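PDB 5KZT: Peptide/nickel transport system substrate-binding protein from Listeria monocytogenes serotype 1/2a, which binds peptides outside the cell membrane and probably delivers them to an Opp-type ABC transporter for uptake. Local coordinates for residues E366-R380 with G396-R409. Residues are numbered along the deposited sequence; the frame is centred on the assembly and turned at random.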
loop_
_atom_site.group_PDB
_atom_site.type_symbol
_atom_site.label_atom_id
_atom_site.label_comp_id
_atom_site.label_asym_id
_atom_site.label_seq_id
_atom_site.Cartn_x
_atom_site.Cartn_y
_atom_site.Cartn_z
ATOM N N GLU A 366 4.099 -7.140 35.693
ATOM C CA GLU A 366 3.236 -6.280 34.891
ATOM C C GLU A 366 4.027 -5.640 33.753
ATOM O O GLU A 366 5.256 -5.558 33.819
ATOM C CB GLU A 366 2.565 -5.217 35.773
ATOM C CG GLU A 366 3.516 -4.250 36.479
ATOM C CD GLU A 366 3.095 -3.950 37.912
ATOM O OE1 GLU A 366 1.902 -3.608 38.134
ATOM O OE2 GLU A 366 3.950 -4.068 38.818
ATOM N N ILE A 367 3.311 -5.243 32.706
ATOM C CA ILE A 367 3.883 -4.600 31.511
ATOM C C ILE A 367 2.866 -3.565 31.045
ATOM O O ILE A 367 1.667 -3.865 31.005
ATOM C CB ILE A 367 4.149 -5.632 30.381
ATOM C CG1 ILE A 367 5.421 -6.442 30.666
ATOM C CG2 ILE A 367 4.278 -4.956 29.010
ATOM C CD1 ILE A 367 5.606 -7.672 29.795
ATOM N N THR A 368 3.345 -2.354 30.728
ATOM C CA THR A 368 2.569 -1.336 29.981
ATOM C C THR A 368 3.140 -1.197 28.586
ATOM O O THR A 368 4.346 -1.063 28.431
ATOM C CB THR A 368 2.623 0.049 30.661
ATOM O OG1 THR A 368 2.110 -0.060 31.991
ATOM C CG2 THR A 368 1.783 1.090 29.895
ATOM N N VAL A 369 2.279 -1.238 27.573
ATOM C CA VAL A 369 2.685 -0.939 26.209
ATOM C C VAL A 369 1.638 -0.078 25.540
ATOM O O VAL A 369 0.458 -0.157 25.878
ATOM C CB VAL A 369 2.938 -2.211 25.359
ATOM C CG1 VAL A 369 4.263 -2.853 25.752
ATOM C CG2 VAL A 369 1.776 -3.198 25.446
ATOM N N GLU A 370 2.087 0.724 24.568
ATOM C CA GLU A 370 1.223 1.631 23.822
ATOM C C GLU A 370 0.908 1.032 22.449
ATOM O O GLU A 370 1.822 0.641 21.718
ATOM C CB GLU A 370 1.914 2.996 23.738
ATOM C CG GLU A 370 1.560 3.953 22.604
ATOM C CD GLU A 370 2.715 4.948 22.382
ATOM O OE1 GLU A 370 3.568 4.779 21.423
ATOM O OE2 GLU A 370 2.787 5.878 23.221
ATOM N N PHE A 371 -0.385 0.959 22.124
ATOM C CA PHE A 371 -0.857 0.443 20.850
ATOM C C PHE A 371 -1.163 1.626 19.920
ATOM O O PHE A 371 -2.014 2.464 20.247
ATOM C CB PHE A 371 -2.112 -0.400 21.072
ATOM C CG PHE A 371 -2.588 -1.101 19.840
ATOM C CD1 PHE A 371 -1.783 -2.035 19.202
ATOM C CD2 PHE A 371 -3.835 -0.820 19.300
ATOM C CE1 PHE A 371 -2.216 -2.681 18.047
ATOM C CE2 PHE A 371 -4.272 -1.454 18.141
ATOM C CZ PHE A 371 -3.463 -2.392 17.514
ATOM N N THR A 372 -0.484 1.693 18.774
ATOM C CA THR A 372 -0.755 2.744 17.790
ATOM C C THR A 372 -1.703 2.299 16.662
ATOM O O THR A 372 -1.497 1.265 16.027
ATOM C CB THR A 372 0.540 3.303 17.185
ATOM O OG1 THR A 372 1.332 3.887 18.219
ATOM C CG2 THR A 372 0.249 4.390 16.162
ATOM N N SER A 373 -2.731 3.113 16.415
ATOM C CA SER A 373 -3.598 2.977 15.250
ATOM C C SER A 373 -4.001 4.372 14.720
ATOM O O SER A 373 -3.465 5.399 15.171
ATOM C CB SER A 373 -4.823 2.120 15.588
ATOM O OG SER A 373 -5.473 1.663 14.390
ATOM N N ASP A 374 -4.920 4.408 13.760
ATOM C CA ASP A 374 -5.324 5.660 13.117
ATOM C C ASP A 374 -6.390 6.397 13.929
ATOM O O ASP A 374 -6.798 5.912 14.986
ATOM C CB ASP A 374 -5.769 5.382 11.677
ATOM C CG ASP A 374 -4.627 4.867 10.821
ATOM O OD1 ASP A 374 -3.467 5.306 11.033
ATOM O OD2 ASP A 374 -4.867 4.009 9.953
ATOM N N ASP A 375 -6.818 7.565 13.440
ATOM C CA ASP A 375 -7.704 8.464 14.183
ATOM C C ASP A 375 -9.139 8.547 13.628
ATOM O O ASP A 375 -9.841 9.517 13.892
ATOM C CB ASP A 375 -7.072 9.871 14.284
ATOM C CG ASP A 375 -6.901 10.571 12.915
ATOM O OD1 ASP A 375 -7.083 9.957 11.848
ATOM O OD2 ASP A 375 -6.564 11.756 12.913
ATOM N N THR A 376 -9.571 7.543 12.877
ATOM C CA THR A 376 -10.966 7.477 12.432
ATOM C C THR A 376 -11.816 6.922 13.580
ATOM O O THR A 376 -11.293 6.321 14.539
ATOM C CB THR A 376 -11.130 6.593 11.182
ATOM O OG1 THR A 376 -10.680 5.263 11.463
ATOM C CG2 THR A 376 -10.332 7.160 10.019
ATOM N N GLU A 377 -13.124 7.136 13.491
ATOM C CA GLU A 377 -14.061 6.554 14.460
ATOM C C GLU A 377 -13.878 5.049 14.552
ATOM O O GLU A 377 -13.860 4.477 15.651
ATOM C CB GLU A 377 -15.511 6.864 14.071
ATOM C CG GLU A 377 -16.555 6.302 15.035
ATOM C CD GLU A 377 -17.954 6.795 14.722
ATOM O OE1 GLU A 377 -18.366 6.777 13.544
ATOM O OE2 GLU A 377 -18.655 7.215 15.662
ATOM N N ASN A 378 -13.744 4.397 13.402
ATOM C CA ASN A 378 -13.636 2.936 13.409
ATOM C C ASN A 378 -12.292 2.445 13.925
ATOM O O ASN A 378 -12.222 1.385 14.525
ATOM C CB ASN A 378 -13.931 2.317 12.034
ATOM C CG ASN A 378 -14.315 0.843 12.139
ATOM O OD1 ASN A 378 -15.337 0.500 12.747
ATOM N ND2 ASN A 378 -13.502 -0.033 11.557
ATOM N N ALA A 379 -11.227 3.204 13.688
ATOM C CA ALA A 379 -9.913 2.838 14.235
ATOM C C ALA A 379 -9.928 2.912 15.770
ATOM O O ALA A 379 -9.347 2.063 16.420
ATOM C CB ALA A 379 -8.825 3.735 13.670
ATOM N N ARG A 380 -10.603 3.917 16.317
ATOM C CA ARG A 380 -10.806 4.054 17.767
ATOM C C ARG A 380 -11.635 2.884 18.368
ATOM O O ARG A 380 -11.310 2.363 19.419
ATOM C CB ARG A 380 -11.447 5.417 18.048
ATOM C CG ARG A 380 -11.830 5.721 19.492
ATOM C CD ARG A 380 -12.402 7.127 19.561
ATOM N NE ARG A 380 -13.112 7.408 20.816
ATOM C CZ ARG A 380 -13.663 8.586 21.135
ATOM N NH1 ARG A 380 -13.608 9.619 20.289
ATOM N NH2 ARG A 380 -14.280 8.739 22.310
ATOM N N GLY A 396 -2.034 -8.401 34.316
ATOM C CA GLY A 396 -0.880 -7.522 34.493
ATOM C C GLY A 396 -0.486 -6.726 33.257
ATOM O O GLY A 396 0.524 -6.034 33.266
ATOM N N LEU A 397 -1.269 -6.812 32.187
ATOM C CA LEU A 397 -0.992 -6.055 30.967
ATOM C C LEU A 397 -1.877 -4.815 30.938
ATOM O O LEU A 397 -3.100 -4.915 31.081
ATOM C CB LEU A 397 -1.238 -6.921 29.725
ATOM C CG LEU A 397 -0.975 -6.255 28.369
ATOM C CD1 LEU A 397 0.488 -5.901 28.176
ATOM C CD2 LEU A 397 -1.441 -7.150 27.237
ATOM N N THR A 398 -1.244 -3.654 30.815
ATOM C CA THR A 398 -1.912 -2.404 30.499
ATOM C C THR A 398 -1.568 -2.082 29.054
ATOM O O THR A 398 -0.407 -2.220 28.639
ATOM C CB THR A 398 -1.422 -1.246 31.378
ATOM O OG1 THR A 398 -1.672 -1.545 32.748
ATOM C CG2 THR A 398 -2.137 0.050 31.042
ATOM N N VAL A 399 -2.581 -1.687 28.294
ATOM C CA VAL A 399 -2.415 -1.223 26.907
ATOM C C VAL A 399 -2.908 0.227 26.822
ATOM O O VAL A 399 -4.100 0.479 27.016
ATOM C CB VAL A 399 -3.185 -2.120 25.925
ATOM C CG1 VAL A 399 -3.076 -1.581 24.498
ATOM C CG2 VAL A 399 -2.658 -3.550 26.008
ATOM N N LYS A 400 -1.985 1.169 26.598
ATOM C CA LYS A 400 -2.330 2.588 26.371
ATOM C C LYS A 400 -2.668 2.707 24.902
ATOM O O LYS A 400 -2.021 2.070 24.069
ATOM C CB LYS A 400 -1.170 3.571 26.636
ATOM C CG LYS A 400 -0.388 3.423 27.928
ATOM C CD LYS A 400 -0.885 4.324 29.057
ATOM C CE LYS A 400 -1.946 3.624 29.902
ATOM N NZ LYS A 400 -2.532 4.505 30.948
ATOM N N LEU A 401 -3.659 3.528 24.582
ATOM C CA LEU A 401 -4.067 3.726 23.193
ATOM C C LEU A 401 -3.562 5.039 22.597
ATOM O O LEU A 401 -3.715 6.092 23.177
ATOM C CB LEU A 401 -5.589 3.653 23.078
ATOM C CG LEU A 401 -6.229 2.310 23.443
ATOM C CD1 LEU A 401 -7.721 2.364 23.168
ATOM C CD2 LEU A 401 -5.556 1.169 22.688
ATOM N N LYS A 402 -2.981 4.954 21.402
ATOM C CA LYS A 402 -2.581 6.111 20.626
ATOM C C LYS A 402 -3.306 5.987 19.288
ATOM O O LYS A 402 -3.251 4.935 18.645
ATOM C CB LYS A 402 -1.068 6.079 20.454
ATOM C CG LYS A 402 -0.443 7.313 19.864
ATOM C CD LYS A 402 1.074 7.238 20.006
ATOM C CE LYS A 402 1.746 8.522 19.575
ATOM N NZ LYS A 402 1.411 9.672 20.461
ATOM N N ASN A 403 -4.030 7.032 18.904
ATOM C CA ASN A 403 -4.864 7.010 17.699
ATOM C C ASN A 403 -4.581 8.287 16.926
ATOM O O ASN A 403 -5.150 9.324 17.214
ATOM C CB ASN A 403 -6.354 6.873 18.056
ATOM C CG ASN A 403 -6.711 5.478 18.540
ATOM O OD1 ASN A 403 -6.640 5.191 19.720
ATOM N ND2 ASN A 403 -7.073 4.600 17.623
ATOM N N VAL A 404 -3.729 8.180 15.910
ATOM C CA VAL A 404 -3.108 9.341 15.283
ATOM C C VAL A 404 -3.443 9.399 13.791
ATOM O O VAL A 404 -3.900 8.407 13.221
ATOM C CB VAL A 404 -1.575 9.310 15.509
ATOM C CG1 VAL A 404 -1.250 9.526 16.990
ATOM C CG2 VAL A 404 -0.943 8.015 14.995
ATOM N N PRO A 405 -3.238 10.561 13.152
ATOM C CA PRO A 405 -3.428 10.600 11.705
ATOM C C PRO A 405 -2.534 9.579 11.023
ATOM O O PRO A 405 -1.439 9.255 11.517
ATOM C CB PRO A 405 -3.012 12.026 11.330
ATOM C CG PRO A 405 -3.247 12.814 12.575
ATOM C CD PRO A 405 -2.878 11.884 13.692
ATOM N N PHE A 406 -3.040 9.042 9.923
ATOM C CA PHE A 406 -2.368 8.011 9.178
ATOM C C PHE A 406 -0.905 8.406 8.914
ATOM O O PHE A 406 0.016 7.630 9.172
ATOM C CB PHE A 406 -3.141 7.823 7.865
ATOM C CG PHE A 406 -2.599 6.777 6.952
ATOM C CD1 PHE A 406 -2.125 5.556 7.427
ATOM C CD2 PHE A 406 -2.641 6.985 5.585
ATOM C CE1 PHE A 406 -1.655 4.590 6.560
ATOM C CE2 PHE A 406 -2.200 6.022 4.708
ATOM C CZ PHE A 406 -1.701 4.816 5.198
ATOM N N LYS A 407 -0.701 9.629 8.429
ATOM C CA LYS A 407 0.671 10.101 8.152
ATOM C C LYS A 407 1.611 10.111 9.370
ATOM O O LYS A 407 2.798 9.811 9.225
ATOM C CB LYS A 407 0.680 11.440 7.421
ATOM C CG LYS A 407 0.247 12.646 8.207
ATOM C CD LYS A 407 0.303 13.867 7.283
ATOM C CE LYS A 407 -0.325 15.079 7.913
ATOM N NZ LYS A 407 -0.651 16.146 6.924
ATOM N N VAL A 408 1.066 10.369 10.557
ATOM C CA VAL A 408 1.838 10.355 11.801
ATOM C C VAL A 408 2.168 8.902 12.163
ATOM O O VAL A 408 3.297 8.589 12.561
ATOM C CB VAL A 408 1.086 11.097 12.952
ATOM C CG1 VAL A 408 1.836 10.987 14.286
ATOM C CG2 VAL A 408 0.885 12.564 12.604
ATOM N N ARG A 409 1.196 7.994 12.015
ATOM C CA ARG A 409 1.475 6.579 12.271
ATOM C C ARG A 409 2.627 6.087 11.392
ATOM O O ARG A 409 3.526 5.359 11.843
ATOM C CB ARG A 409 0.234 5.699 12.043
ATOM C CG ARG A 409 0.572 4.226 12.116
ATOM C CD ARG A 409 -0.641 3.352 12.294
ATOM N NE ARG A 409 -1.557 3.354 11.154
ATOM C CZ ARG A 409 -1.417 2.634 10.040
ATOM N NH1 ARG A 409 -0.354 1.874 9.827
ATOM N NH2 ARG A 409 -2.378 2.685 9.117
HETATM O O HOH W 1 -5.979 9.278 9.487
#
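Strands 367-374 and 397-404 pair in parallel, their axes approaching to 4.5 Å at an angle of 30°, and eight backbone hydrogen bonds, the first from I367 N to G396 O and the last from V404 N to S373 O, set I367 opposite L397 and S373 opposite N403. With helix 377-393 between them they form a beta-alpha-beta unit of the periplasmic-binding-protein fold. On the face bearing I367, V369 and F371, L397 CD1 touches I367 CG2 at 4.0 Å, and V399 CG1 meets F371 CB at 3.7 Å; L401 CD2 sits at the edge of the F371 ring, and F420 meets this ring edge-to-face. On the other face K402 runs alongside T372 and lays its CD against E370 CD (3.7 Å), while E370 OE1 bridges to R281. At the C-terminal ends, N403 ND2 donates to D374 O (3.0 Å), nearly in line with that carbonyl; S383 OG also binds this amide. A bend at chi3 (66°) turns R409's guanidinium edge onto D374, one nitrogen to each oxygen, which should restrict the carboxylate's rotation. D374 OD2 and R409 NH2 each also hydrogen-bond the bound peptide's backbone, so the salt bridge belongs to the binding site. R409 NE meets D374 OD1 at 2.7 Å from above the carboxylate plane, whereas NH2 reaches OD2 at 2.9 Å on its syn side.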